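Local coordinates for ESX-5 secretion-associated protein EspG5 (PDB 6VJ5), which acts as a specific chaperone for cognate PE/PPE proteins, prevents their dimers from aggregating and is required for secretion of LipY and PE31/PPE18, at residues C[148-151]-C[152-156]; C[271-275]-C[276-280]; C[284-287]-C[288-291]. All coordinates share one frame; numbering follows the deposited sequence.

The three interactions lie on or at the ends of two helices, 147-159 and 275-286, packed on the large antiparallel sheet. Interaction 1 takes up most of helix 147-159; interaction 2 starts helix 275-286 and interaction 3 finishes it, their centres about 17 Å apart. Interaction 1 meets both. Its centre is about 11 Å from that of interaction 2, where A151 CB comes within 3.8 Å of Q279 CA and I155 CD1 packs 3.8 Å from V278 CG1. Interaction 3 has its centre about 17 Å from that of interaction 1, yet I150 CD1 and L286 CD1 still meet at 3.7 Å. Interactions 2 and 3 are joined through the helix they share.

Interaction 1: residues C[148-151]-C[152-156]; sequences ASIA and ALVID
A148 O meets A152 one turn on in helix 147-159. A152 N gives its hydrogen to A148 O over 2.7 Å, approaching almost head-on to the carbonyl, and the CB methyl of A152 lies next to the same oxygen. At S149 the next bond, from L153 N to S149 O at 3.0 Å, arrives less squarely, its donor tilted 27° from the carbonyl plane. L153 turns its side chain back beside its own backbone N (chi1 -67°), and this carries CG to 3.1 Å from S149 O. The hydroxyl of S149 is used in the other direction: OG bonds to D146 O and S145 N, in the chain leading into the helix. I150 O receives V154 N at 3.0 Å. The CG2 branch of V154 settles 3.3 Å from I150 O as well, while the CG2 methyls of I150 and V154 meet loosely at 4.5 Å. Last comes A151, whose O takes the I155 N-H in the straightest bond of the four, O to N 3.0 Å at 173°. The side chain of I155 folds back toward the start of the helix, so that CG1 and then CD1 lie alongside A151 O. The methyl of A151 itself points away from this turn and touches V282 of helix 275-286; I150 touches V282 too, and V144 and W294 from loops, while V154 packs on V223 and V225 of strand 221-231. Four successive carbonyls are thus each bonded to the N-H four residues on and partly covered by carbons of the donor residue. With these polar backbone groups paired inside the helix, what I150, A151 and V154 offer to the sheet and the neighbouring helix is hydrocarbon.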
loop_
_atom_site.group_PDB
_atom_site.type_symbol
_atom_site.label_atom_id
_atom_site.label_comp_id
_atom_site.label_asym_id
_atom_site.label_seq_id
_atom_site.Cartn_x
_atom_site.Cartn_y
_atom_site.Cartn_z
ATOM N N ALA C 148 8.167 17.466 34.609
ATOM C CA ALA C 148 8.431 18.893 34.447
ATOM C C ALA C 148 9.181 19.184 33.153
ATOM O O ALA C 148 8.870 20.155 32.452
ATOM C CB ALA C 148 9.218 19.422 35.648
ATOM N N SER C 149 10.182 18.362 32.821
ATOM C CA SER C 149 10.917 18.571 31.577
ATOM C C SER C 149 9.986 18.488 30.373
ATOM O O SER C 149 10.081 19.303 29.447
ATOM C CB SER C 149 12.052 17.552 31.458
ATOM O OG SER C 149 11.612 16.246 31.789
ATOM N N ILE C 150 9.078 17.513 30.369
ATOM C CA ILE C 150 8.094 17.418 29.295
ATOM C C ILE C 150 7.199 18.651 29.293
ATOM O O ILE C 150 6.983 19.283 28.253
ATOM C CB ILE C 150 7.273 16.124 29.442
ATOM C CG1 ILE C 150 8.189 14.899 29.408
ATOM C CG2 ILE C 150 6.232 16.017 28.336
ATOM C CD1 ILE C 150 7.485 13.588 29.715
ATOM N N ALA C 151 6.671 19.017 30.466
ATOM C CA ALA C 151 5.811 20.194 30.554
ATOM C C ALA C 151 6.519 21.433 30.025
ATOM O O ALA C 151 5.933 22.215 29.267
ATOM C CB ALA C 151 5.363 20.410 32.000
ATOM N N ALA C 152 7.785 21.625 30.403
ATOM C CA ALA C 152 8.524 22.795 29.938
ATOM C C ALA C 152 8.674 22.786 28.423
ATOM O O ALA C 152 8.579 23.836 27.775
ATOM C CB ALA C 152 9.898 22.851 30.605
ATOM N N LEU C 153 8.910 21.609 27.838
ATOM C CA LEU C 153 9.082 21.529 26.393
ATOM C C LEU C 153 7.789 21.873 25.664
ATOM O O LEU C 153 7.817 22.535 24.620
ATOM C CB LEU C 153 9.561 20.135 25.996
ATOM C CG LEU C 153 10.964 19.751 26.466
ATOM C CD1 LEU C 153 11.229 18.283 26.147
ATOM C CD2 LEU C 153 12.020 20.633 25.825
ATOM N N VAL C 154 6.648 21.427 26.192
ATOM C CA VAL C 154 5.372 21.764 25.569
ATOM C C VAL C 154 5.136 23.267 25.645
ATOM O O VAL C 154 4.809 23.917 24.644
ATOM C CB VAL C 154 4.222 20.985 26.230
ATOM C CG1 VAL C 154 2.895 21.373 25.586
ATOM C CG2 VAL C 154 4.462 19.488 26.130
ATOM N N ILE C 155 5.301 23.841 26.840
ATOM C CA ILE C 155 5.065 25.270 27.026
ATOM C C ILE C 155 5.937 26.082 26.077
ATOM O O ILE C 155 5.466 27.015 25.413
ATOM C CB ILE C 155 5.315 25.669 28.494
ATOM C CG1 ILE C 155 4.302 24.987 29.417
ATOM C CG2 ILE C 155 5.264 27.186 28.637
ATOM C CD1 ILE C 155 4.676 25.045 30.889
ATOM N N ASP C 156 7.229 25.745 26.004
ATOM C CA ASP C 156 8.126 26.473 25.115
ATOM C C ASP C 156 7.633 26.417 23.675
ATOM O O ASP C 156 7.677 27.421 22.955
ATOM C CB ASP C 156 9.543 25.916 25.222
ATOM C CG ASP C 156 10.413 26.724 26.169
ATOM O OD1 ASP C 156 9.870 27.561 26.923
ATOM O OD2 ASP C 156 11.645 26.530 26.149
#

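Interaction 2: residues C[271-275]-C[276-280]; sequences CPATP and QLVQV
T274 and L277 meet obliquely where helix 275-286 begins. T274 is the N-cap: chi1 64° swings OG1 in over the first turn, where it accepts the N-H of L277, with OG1 and N 2.9 Å apart. T274 OG1 also lies 3.1 Å from L277 CG, so L277 meets it with both a polar and an apolar group. Beyond CG, the CD1 branch of L277 reaches back to the end of strand 267-272, where it rests 3.8 Å from P272 CD and 4.0 Å from C271 CB. On another side of the turn V278 keeps CG2 beside its backbone N, which brings that methyl 4.0 Å from A273 CB and close to T274 O. T274 O is itself bonded to V278 N at 2.8 Å in an almost straight line (174°). Q279 N follows by reaching P275 O at 3.1 Å, from above the carbonyl plane. The chain gets from strand to helix through an inverse gamma turn centred on A273, closed by T274 N bonding to P272 O. Strand 250-256 runs alongside: C271 and A273 pair through their backbones with A253 and R251, and the side chains of C271 and V280 rest on Y255. Only A273 and T274 separate the end of strand 267-272 from helix 275-286, beside strand 250-256.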
loop_
_atom_site.group_PDB
_atom_site.type_symbol
_atom_site.label_atom_id
_atom_site.label_comp_id
_atom_site.label_asym_id
_atom_site.label_seq_id
_atom_site.Cartn_x
_atom_site.Cartn_y
_atom_site.Cartn_z
ATOM N N CYS C 271 -8.673 24.033 34.721
ATOM C CA CYS C 271 -7.654 24.699 35.514
ATOM C C CYS C 271 -7.070 25.870 34.745
ATOM O O CYS C 271 -7.109 25.889 33.510
ATOM C CB CYS C 271 -6.523 23.723 35.879
ATOM S SG CYS C 271 -7.031 22.356 36.950
ATOM N N PRO C 272 -6.547 26.873 35.449
ATOM C CA PRO C 272 -5.724 27.882 34.775
ATOM C C PRO C 272 -4.364 27.294 34.450
ATOM O O PRO C 272 -3.774 26.570 35.255
ATOM C CB PRO C 272 -5.627 29.012 35.805
ATOM C CG PRO C 272 -5.743 28.312 37.126
ATOM C CD PRO C 272 -6.658 27.118 36.901
ATOM N N ALA C 273 -3.868 27.602 33.255
ATOM C CA ALA C 273 -2.640 26.986 32.769
ATOM C C ALA C 273 -1.400 27.527 33.467
ATOM O O ALA C 273 -0.488 28.042 32.810
ATOM C CB ALA C 273 -2.516 27.190 31.257
ATOM N N THR C 274 -1.341 27.401 34.791
ATOM C CA THR C 274 -0.142 27.798 35.511
ATOM C C THR C 274 0.991 26.820 35.210
ATOM O O THR C 274 0.748 25.631 34.984
ATOM C CB THR C 274 -0.384 27.828 37.019
ATOM O OG1 THR C 274 -0.679 26.504 37.487
ATOM C CG2 THR C 274 -1.535 28.758 37.361
ATOM N N PRO C 275 2.241 27.290 35.209
ATOM C CA PRO C 275 3.360 26.351 35.008
ATOM C C PRO C 275 3.277 25.135 35.913
ATOM O O PRO C 275 3.640 24.029 35.491
ATOM C CB PRO C 275 4.596 27.209 35.310
ATOM C CG PRO C 275 4.159 28.617 35.005
ATOM C CD PRO C 275 2.701 28.677 35.413
ATOM N N GLN C 276 2.785 25.299 37.144
ATOM C CA GLN C 276 2.675 24.155 38.040
ATOM C C GLN C 276 1.546 23.222 37.616
ATOM O O GLN C 276 1.721 21.998 37.610
ATOM C CB GLN C 276 2.455 24.619 39.478
ATOM C CG GLN C 276 2.450 23.480 40.491
ATOM C CD GLN C 276 1.434 23.679 41.604
ATOM O OE1 GLN C 276 0.782 22.729 42.038
ATOM N NE2 GLN C 276 1.297 24.915 42.070
ATOM N N LEU C 277 0.382 23.774 37.267
ATOM C CA LEU C 277 -0.747 22.925 36.900
ATOM C C LEU C 277 -0.540 22.276 35.540
ATOM O O LEU C 277 -1.023 21.162 35.311
ATOM C CB LEU C 277 -2.038 23.737 36.914
ATOM C CG LEU C 277 -2.509 24.130 38.313
ATOM C CD1 LEU C 277 -3.639 25.142 38.233
ATOM C CD2 LEU C 277 -2.953 22.904 39.098
ATOM N N VAL C 278 0.160 22.952 34.626
ATOM C CA VAL C 278 0.546 22.306 33.376
ATOM C C VAL C 278 1.485 21.140 33.660
ATOM O O VAL C 278 1.439 20.106 32.984
ATOM C CB VAL C 278 1.183 23.326 32.417
ATOM C CG1 VAL C 278 1.718 22.624 31.177
ATOM C CG2 VAL C 278 0.167 24.387 32.029
ATOM N N GLN C 279 2.353 21.290 34.664
ATOM C CA GLN C 279 3.178 20.168 35.104
ATOM C C GLN C 279 2.318 19.068 35.712
ATOM O O GLN C 279 2.573 17.878 35.487
ATOM C CB GLN C 279 4.230 20.659 36.104
ATOM C CG GLN C 279 5.085 19.570 36.748
ATOM C CD GLN C 279 4.445 18.971 37.994
ATOM O OE1 GLN C 279 4.338 17.752 38.122
ATOM N NE2 GLN C 279 4.022 19.829 38.919
ATOM N N VAL C 280 1.286 19.441 36.471
ATOM C CA VAL C 280 0.396 18.436 37.043
ATOM C C VAL C 280 -0.354 17.702 35.943
ATOM O O VAL C 280 -0.606 16.494 36.043
ATOM C CB VAL C 280 -0.576 19.089 38.042
ATOM C CG1 VAL C 280 -1.623 18.081 38.506
ATOM C CG2 VAL C 280 0.180 19.666 39.229
#

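Interaction 3: residues C[284-287]-C[288-291]; sequences TVLD and TLPY
T288 and V285 are joined by two hydrogen bonds where helix 275-286 runs out. V285 O accepts both the backbone N-H and the hydroxyl of T288, from the same face of its carbonyl plane. The hydroxyl bond is the shorter, T288 OG1 to V285 O 2.6 Å, with OG1 tilted 31° from that plane; the backbone N of T288, 3.2 Å from V285 O, stands much farther above it. The hydroxyl bond depends on the rotation of T288: with chi1 55° OG1 turns back to V285 O. A third bond, weak at 3.4 Å, runs from L289 N to L286 O and closes a type I beta turn from L286 to L289. The bonds from T288 N to V285 O and from L289 N to L286 O each span three residues, and at L289 psi is 151°, no longer helical. Among carbon contacts with oxygen, the T288 methyl CG2 lies 3.1 Å from T284 O, and L289 bends its side chain beside its own N so that CD1 comes 3.4 Å from L286 O. Apolar packing is provided by L286 and L289, which run side by side in the same direction and touch through CD2 of L286 and CD1 of L289 at 4.2 Å. The leucine pair is directed at the sheet: both residues pack on A227 of strand 221-231 and on W294, L286 also on V85 and L289 on L83 of strand 83-91. T288 touches S238 and S240 of strand 234-247, and Y291 N bonds to Q229 OE1, so the departing chain stays on strands 221-231 and 234-247.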
loop_
_atom_site.group_PDB
_atom_site.type_symbol
_atom_site.label_atom_id
_atom_site.label_comp_id
_atom_site.label_asym_id
_atom_site.label_seq_id
_atom_site.Cartn_x
_atom_site.Cartn_y
_atom_site.Cartn_z
ATOM N N THR C 284 -0.305 13.749 35.048
ATOM C CA THR C 284 -1.553 12.996 35.097
ATOM C C THR C 284 -1.771 12.192 33.825
ATOM O O THR C 284 -2.377 11.114 33.872
ATOM C CB THR C 284 -2.728 13.945 35.326
ATOM O OG1 THR C 284 -2.562 14.619 36.580
ATOM C CG2 THR C 284 -4.037 13.182 35.332
ATOM N N VAL C 285 -1.299 12.705 32.692
ATOM C CA VAL C 285 -1.321 11.931 31.457
ATOM C C VAL C 285 -0.448 10.694 31.606
ATOM O O VAL C 285 -0.875 9.569 31.321
ATOM C CB VAL C 285 -0.858 12.809 30.280
ATOM C CG1 VAL C 285 -0.589 11.953 29.056
ATOM C CG2 VAL C 285 -1.892 13.886 29.984
ATOM N N LEU C 286 0.789 10.887 32.071
ATOM C CA LEU C 286 1.737 9.783 32.142
ATOM C C LEU C 286 1.336 8.756 33.190
ATOM O O LEU C 286 1.635 7.567 33.035
ATOM C CB LEU C 286 3.137 10.320 32.439
ATOM C CG LEU C 286 3.710 11.255 31.374
ATOM C CD1 LEU C 286 5.040 11.848 31.808
ATOM C CD2 LEU C 286 3.859 10.516 30.045
ATOM N N ASP C 287 0.665 9.183 34.256
ATOM C CA ASP C 287 0.263 8.244 35.295
ATOM C C ASP C 287 -1.007 7.484 34.940
ATOM O O ASP C 287 -1.392 6.577 35.686
ATOM C CB ASP C 287 0.084 8.977 36.626
ATOM C CG ASP C 287 1.397 9.516 37.171
ATOM O OD1 ASP C 287 2.458 8.989 36.778
ATOM O OD2 ASP C 287 1.370 10.458 37.990
ATOM N N THR C 288 -1.657 7.822 33.824
ATOM C CA THR C 288 -2.808 7.075 33.333
ATOM C C THR C 288 -2.435 6.097 32.224
ATOM O O THR C 288 -3.325 5.497 31.613
ATOM C CB THR C 288 -3.899 8.023 32.832
ATOM O OG1 THR C 288 -3.362 8.906 31.837
ATOM C CG2 THR C 288 -4.476 8.832 33.983
ATOM N N LEU C 289 -1.146 5.942 31.935
ATOM C CA LEU C 289 -0.710 4.933 30.986
ATOM C C LEU C 289 -1.028 3.538 31.522
ATOM O O LEU C 289 -1.030 3.313 32.739
ATOM C CB LEU C 289 0.785 5.066 30.718
ATOM C CG LEU C 289 1.167 6.233 29.811
ATOM C CD1 LEU C 289 2.640 6.547 29.934
ATOM C CD2 LEU C 289 0.804 5.900 28.372
ATOM N N PRO C 290 -1.269 2.573 30.630
ATOM C CA PRO C 290 -1.780 1.269 31.093
ATOM C C PRO C 290 -0.735 0.386 31.754
ATOM O O PRO C 290 -1.103 -0.435 32.602
ATOM C CB PRO C 290 -2.323 0.627 29.804
ATOM C CG PRO C 290 -1.484 1.248 28.707
ATOM C CD PRO C 290 -1.204 2.667 29.159
ATOM N N TYR C 291 0.543 0.497 31.392
ATOM C CA TYR C 291 1.556 -0.457 31.831
ATOM C C TYR C 291 2.476 0.114 32.910
ATOM O O TYR C 291 3.645 -0.264 33.004
ATOM C CB TYR C 291 2.379 -0.942 30.638
ATOM C CG TYR C 291 1.554 -1.460 29.474
ATOM C CD1 TYR C 291 0.372 -2.162 29.688
ATOM C CD2 TYR C 291 1.953 -1.240 28.160
ATOM C CE1 TYR C 291 -0.385 -2.631 28.624
ATOM C CE2 TYR C 291 1.204 -1.704 27.093
ATOM C CZ TYR C 291 0.036 -2.398 27.329
ATOM O OH TYR C 291 -0.707 -2.858 26.265
#